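PDB 4N30: protein disulfide isomerase, which probably acts as a thiol-disulfide oxidoreductase of the DsbA type, handling disulfide bonds in protein substrates through a thioredoxin fold. Local coordinates for residues Leu48-Ala54 with Pro84-Val89; Arg195-Leu199 with Ala211-Leu215. All coordinates share one frame. Numbering follows the deposited sequence.

How the interactions relate
Interactions 1 and 2 lie at the two edges of the same mixed five-stranded sheet, the sheet of the thioredoxin fold. In interaction 1 the short edge strand 48-49 and the turn after it pair with strand 86-92; in interaction 2 the opposite edge strand, 196-200, is covered by helix 205-216. Strands 56-62 and 185-190 fill the space between them. The contacts follow one another in series along the chain, and their centres are about 16 Å apart. They nevertheless touch, because Val86 CG2 packs 4.1 Å from Ile212 CD1, so the C-terminal helix extends over the sheet as far as the strand used in interaction 1.

Interaction 1. Residues Leu48-Ala54 with Pro84-Val89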
loop_
_atom_site.group_PDB
_atom_site.type_symbol
_atom_site.label_atom_id
_atom_site.label_comp_id
_atom_site.label_asym_id
_atom_site.label_seq_id
_atom_site.Cartn_x
_atom_site.Cartn_y
_atom_site.Cartn_z
ATOM N N LEU A 48 -6.776 -1.579 3.682
ATOM C CA LEU A 48 -6.878 -0.615 4.812
ATOM C C LEU A 48 -6.214 -1.202 6.030
ATOM O O LEU A 48 -6.484 -2.364 6.371
ATOM C CB LEU A 48 -8.355 -0.439 5.251
ATOM C CG LEU A 48 -8.582 0.365 6.558
ATOM C CD1 LEU A 48 -8.124 1.810 6.443
ATOM C CD2 LEU A 48 -10.047 0.303 6.930
ATOM N N TYR A 49 -5.346 -0.432 6.721
ATOM C CA TYR A 49 -4.778 -0.813 8.001
ATOM C C TYR A 49 -5.149 0.275 8.958
ATOM O O TYR A 49 -4.929 1.469 8.718
ATOM C CB TYR A 49 -3.255 -0.927 7.858
ATOM C CG TYR A 49 -2.597 -1.384 9.112
ATOM C CD1 TYR A 49 -2.610 -2.744 9.494
ATOM C CD2 TYR A 49 -2.019 -0.455 9.980
ATOM C CE1 TYR A 49 -2.042 -3.108 10.733
ATOM C CE2 TYR A 49 -1.460 -0.799 11.238
ATOM C CZ TYR A 49 -1.499 -2.158 11.538
ATOM O OH TYR A 49 -0.973 -2.585 12.732
ATOM N N GLY A 50 -5.714 -0.109 10.130
ATOM C CA GLY A 50 -6.156 0.877 11.139
ATOM C C GLY A 50 -7.648 1.033 11.153
ATOM O O GLY A 50 -8.398 0.258 10.550
ATOM N N ASP A 51 -8.090 2.075 11.800
ATOM C CA ASP A 51 -9.525 2.239 12.043
ATOM C C ASP A 51 -10.213 2.736 10.794
ATOM O O ASP A 51 -9.796 3.765 10.229
ATOM C CB ASP A 51 -9.710 3.221 13.216
ATOM C CG ASP A 51 -11.223 3.481 13.609
ATOM O OD1 ASP A 51 -12.155 3.063 12.928
ATOM O OD2 ASP A 51 -11.449 4.198 14.615
ATOM N N ALA A 52 -11.248 2.094 10.317
ATOM C CA ALA A 52 -11.937 2.529 9.142
ATOM C C ALA A 52 -12.544 3.955 9.249
ATOM O O ALA A 52 -12.734 4.609 8.220
ATOM C CB ALA A 52 -13.057 1.529 8.722
ATOM N N LYS A 53 -12.820 4.371 10.465
ATOM C CA LYS A 53 -13.450 5.682 10.613
ATOM C C LYS A 53 -12.439 6.757 10.953
ATOM O O LYS A 53 -12.807 7.879 11.324
ATOM C CB LYS A 53 -14.571 5.647 11.655
ATOM C CG LYS A 53 -15.652 4.611 11.397
ATOM C CD LYS A 53 -16.184 4.659 9.980
ATOM C CE LYS A 53 -16.948 3.376 9.650
ATOM N NZ LYS A 53 -18.184 3.354 10.480
ATOM N N ALA A 54 -11.125 6.471 10.784
ATOM C CA ALA A 54 -10.099 7.476 11.061
ATOM C C ALA A 54 -10.357 8.766 10.250
ATOM O O ALA A 54 -10.710 8.770 9.070
ATOM C CB ALA A 54 -8.693 6.919 10.782
ATOM N N PRO A 84 -4.589 6.366 16.463
ATOM C CA PRO A 84 -5.881 5.813 16.019
ATOM C C PRO A 84 -6.704 6.707 15.097
ATOM O O PRO A 84 -7.493 6.171 14.317
ATOM C CB PRO A 84 -6.614 5.483 17.342
ATOM C CG PRO A 84 -5.534 5.276 18.309
ATOM C CD PRO A 84 -4.370 6.136 17.913
ATOM N N ASP A 85 -6.412 8.015 15.168
ATOM C CA ASP A 85 -7.091 8.970 14.310
ATOM C C ASP A 85 -6.654 8.957 12.827
ATOM O O ASP A 85 -7.278 9.605 11.972
ATOM C CB ASP A 85 -6.973 10.400 14.868
ATOM C CG ASP A 85 -7.796 10.580 16.133
ATOM O OD1 ASP A 85 -8.993 10.205 16.075
ATOM O OD2 ASP A 85 -7.225 11.081 17.118
ATOM N N VAL A 86 -5.620 8.140 12.553
ATOM C CA VAL A 86 -5.025 8.053 11.195
ATOM C C VAL A 86 -5.043 6.606 10.757
ATOM O O VAL A 86 -4.737 5.709 11.602
ATOM C CB VAL A 86 -3.578 8.580 11.222
ATOM C CG1 VAL A 86 -3.024 8.633 9.784
ATOM C CG2 VAL A 86 -3.515 9.969 11.868
ATOM N N ASN A 87 -5.453 6.363 9.529
ATOM C CA ASN A 87 -5.341 4.994 8.986
ATOM C C ASN A 87 -4.450 5.038 7.773
ATOM O O ASN A 87 -3.885 6.076 7.415
ATOM C CB ASN A 87 -6.748 4.388 8.775
ATOM C CG ASN A 87 -7.505 5.070 7.694
ATOM O OD1 ASN A 87 -7.004 5.706 6.801
ATOM N ND2 ASN A 87 -8.834 4.901 7.775
ATOM N N LEU A 88 -4.219 3.854 7.226
ATOM C CA LEU A 88 -3.224 3.648 6.149
ATOM C C LEU A 88 -3.855 2.848 5.048
ATOM O O LEU A 88 -4.497 1.799 5.336
ATOM C CB LEU A 88 -2.003 2.848 6.767
ATOM C CG LEU A 88 -1.004 2.310 5.760
ATOM C CD1 LEU A 88 -0.242 3.451 5.050
ATOM C CD2 LEU A 88 0.049 1.500 6.486
ATOM N N VAL A 89 -3.764 3.311 3.804
ATOM C CA VAL A 89 -4.224 2.540 2.666
ATOM C C VAL A 89 -3.121 2.296 1.716
ATOM O O VAL A 89 -2.398 3.279 1.323
ATOM C CB VAL A 89 -5.427 3.244 1.959
ATOM C CG1 VAL A 89 -5.796 2.480 0.706
ATOM C CG2 VAL A 89 -6.620 3.340 2.942
HETATM O O HOH W 1 -6.450 4.075 12.893
HETATM O O HOH W 2 -10.775 5.810 5.753
#
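At one edge of the thioredoxin-fold sheet, the short strand 48-49 pairs antiparallel with strand 86-92. Tyr49 and Leu88 form the hydrogen-bonded pair, with Tyr49 N to Leu88 O at 2.8 Å and Leu88 N to Tyr49 O at 2.9 Å; Leu48 and Val89 form the adjacent non-hydrogen-bonded pair. Side chains alternate between the faces. Tyr49 and Leu88, both t at chi1, meet at their CB atoms (4.1 Å) on the face covered by helix 67-81, where the phenol swings away to hydrogen-bond Asp81 and lie against Lys77 in a cation-pi contact. On the other face, Leu48 (t, p) brings CD1 to 4.1 Å from Val89 CG2.

At Gly50 (phi/psi 104/-166°) a CB would jam against Tyr49 O and crowd Asn87 CB, hence glycine. After Gly50 comes a type I turn from Asp51 to Ala54. Asp51, t at chi1, closes an Asx turn through OD1 to Lys53 N (2.9 Å). Asn87 holds this turn to the sheet: its p rotamer directs the amide toward the turn, OD1 bonding Thr57 of strand 56-62 and ND2 reaching Asp51. Ala54 CB fits against the backbone at Asp85 O (3.3 Å). A water bridges Asp51 N to the carbonyls of Pro84 and Val86, while the direct side-chain link is Asn87 ND2 to Asp51 O, 2.9 Å long and nearly straight at 164°.

Interaction 2. Residues Arg195-Leu199 with Ala211-Leu215; sequences RSVKL and AIDWL
This is a helix-on-strand contact at an edge of the thioredoxin-fold sheet, where the C-terminal helix 205-216 packs against strand 196-200. Antiparallel strands 185-190 and 196-200 followed by this helix form the fold's C-terminal beta-beta-alpha unit. The short axes of 196-199 and 211-215 approach to 8.6 Å and run nearly antiparallel, at 153°. Residues 196-199 are extended, with phi from -142 to -104° and psi from 126 to 162°; residues 211-215 are regular helix, with Leu215 N bonded to Ala211 O at 3.0 Å. The register sets Arg195 opposite Leu215 (CA-CA 6.6 Å) and Val197 opposite Ala211 (7.0 Å).

Val197 and Leu199 of the strand, and Arg195 just before it, direct their CA-to-CB bonds toward the helix. Val197, p at chi1, brings CG1 to 4.0 Å from Ala211 CB and 3.9 Å from Leu215 CG, while its CB lies 3.7 Å from Trp214 CZ3. Leu199 (m, t) places CD1 3.8 Å from Ala211 CB. Leu215 (m, t) extends CD2 to 3.7 Å from Arg195 CG. Arg195, every chi near 180°, lays its guanidinium over the Trp214 ring (chi1 t, chi2 97°) in a cation-pi contact: CZ is 4.2 Å from the six-membered ring centroid, 17° off its normal. NH1 makes a weak hydrogen bond to Leu215 O (3.0 Å), and a water links Arg195 NH2 (3.0 Å) to Trp214 O (2.9 Å).

Within the sheet, backbone hydrogen bonds join Val197 with Ile188 and Leu199 with Leu186 of strand 185-190, and the helix reaches further across as Ile212 and Leu215 pack on Trp56 of strand 56-62.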
loop_
_atom_site.group_PDB
_atom_site.type_symbol
_atom_site.label_atom_id
_atom_site.label_comp_id
_atom_site.label_asym_id
_atom_site.label_seq_id
_atom_site.Cartn_x
_atom_site.Cartn_y
_atom_site.Cartn_z
ATOM N N ARG A 195 -9.458 17.686 1.872
ATOM C CA ARG A 195 -8.193 18.240 1.469
ATOM C C ARG A 195 -7.124 17.113 1.577
ATOM O O ARG A 195 -7.185 16.228 2.463
ATOM C CB ARG A 195 -7.893 19.350 2.483
ATOM C CG ARG A 195 -6.740 20.261 2.147
ATOM C CD ARG A 195 -6.555 21.334 3.176
ATOM N NE ARG A 195 -5.595 22.298 2.744
ATOM C CZ ARG A 195 -5.207 23.245 3.562
ATOM N NH1 ARG A 195 -5.718 23.393 4.803
ATOM N NH2 ARG A 195 -4.374 24.180 3.046
ATOM N N SER A 196 -6.107 17.235 0.728
ATOM C CA SER A 196 -4.976 16.269 0.787
ATOM C C SER A 196 -3.667 16.948 0.537
ATOM O O SER A 196 -3.612 18.080 0.087
ATOM C CB SER A 196 -5.170 15.165 -0.212
ATOM O OG SER A 196 -5.083 15.632 -1.551
ATOM N N VAL A 197 -2.598 16.268 0.940
ATOM C CA VAL A 197 -1.262 16.766 0.714
ATOM C C VAL A 197 -0.358 15.594 0.350
ATOM O O VAL A 197 -0.445 14.499 0.924
ATOM C CB VAL A 197 -0.763 17.521 1.947
ATOM C CG1 VAL A 197 -0.634 16.668 3.218
ATOM C CG2 VAL A 197 0.612 18.131 1.735
ATOM N N LYS A 198 0.579 15.822 -0.554
ATOM C CA LYS A 198 1.499 14.773 -1.023
ATOM C C LYS A 198 2.852 14.984 -0.370
ATOM O O LYS A 198 3.413 16.147 -0.267
ATOM C CB LYS A 198 1.570 14.888 -2.528
ATOM C CG LYS A 198 2.461 13.794 -3.072
ATOM C CD LYS A 198 2.960 14.002 -4.492
ATOM C CE LYS A 198 1.909 14.338 -5.503
ATOM N NZ LYS A 198 2.453 15.127 -6.709
ATOM N N LEU A 199 3.526 13.927 0.002
ATOM C CA LEU A 199 4.872 13.968 0.567
ATOM C C LEU A 199 5.627 12.868 -0.143
ATOM O O LEU A 199 5.251 11.705 -0.126
ATOM C CB LEU A 199 4.902 13.641 2.051
ATOM C CG LEU A 199 3.910 14.361 3.001
ATOM C CD1 LEU A 199 3.836 13.678 4.349
ATOM C CD2 LEU A 199 4.478 15.756 3.164
ATOM N N ALA A 211 2.495 17.708 8.235
ATOM C CA ALA A 211 1.546 17.613 7.073
ATOM C C ALA A 211 0.116 17.631 7.578
ATOM O O ALA A 211 -0.697 18.294 6.918
ATOM C CB ALA A 211 1.840 16.265 6.361
ATOM N N ILE A 212 -0.161 16.899 8.678
ATOM C CA ILE A 212 -1.578 16.900 9.147
ATOM C C ILE A 212 -1.912 18.321 9.683
ATOM O O ILE A 212 -3.012 18.829 9.494
ATOM C CB ILE A 212 -1.781 15.767 10.177
ATOM C CG1 ILE A 212 -1.741 14.431 9.404
ATOM C CG2 ILE A 212 -3.147 15.935 10.883
ATOM C CD1 ILE A 212 -1.652 13.255 10.359
ATOM N N ASP A 213 -0.955 18.973 10.357
ATOM C CA ASP A 213 -1.123 20.335 10.818
ATOM C C ASP A 213 -1.382 21.257 9.629
ATOM O O ASP A 213 -2.225 22.158 9.699
ATOM C CB ASP A 213 0.105 20.718 11.618
ATOM C CG ASP A 213 0.091 22.106 12.097
ATOM O OD1 ASP A 213 -0.309 22.354 13.227
ATOM O OD2 ASP A 213 0.614 23.004 11.376
ATOM N N TRP A 214 -0.638 21.048 8.531
ATOM C CA TRP A 214 -0.922 21.855 7.338
ATOM C C TRP A 214 -2.345 21.646 6.790
ATOM O O TRP A 214 -3.025 22.612 6.406
ATOM C CB TRP A 214 0.137 21.507 6.287
ATOM C CG TRP A 214 0.004 22.293 5.001
ATOM C CD1 TRP A 214 0.735 23.454 4.676
ATOM C CD2 TRP A 214 -0.754 21.956 3.833
ATOM N NE1 TRP A 214 0.414 23.866 3.382
ATOM C CE2 TRP A 214 -0.516 23.003 2.859
ATOM C CE3 TRP A 214 -1.656 20.929 3.536
ATOM C CZ2 TRP A 214 -1.062 22.989 1.574
ATOM C CZ3 TRP A 214 -2.251 20.927 2.211
ATOM C CH2 TRP A 214 -1.945 21.929 1.280
ATOM N N LEU A 215 -2.829 20.405 6.863
ATOM C CA LEU A 215 -4.198 20.138 6.424
ATOM C C LEU A 215 -5.233 20.812 7.347
ATOM O O LEU A 215 -6.257 21.322 6.834
ATOM C CB LEU A 215 -4.435 18.638 6.391
ATOM C CG LEU A 215 -3.733 17.835 5.301
ATOM C CD1 LEU A 215 -3.935 16.339 5.611
ATOM C CD2 LEU A 215 -4.293 18.168 3.930
HETATM O O HOH W 3 -2.386 25.051 5.072
#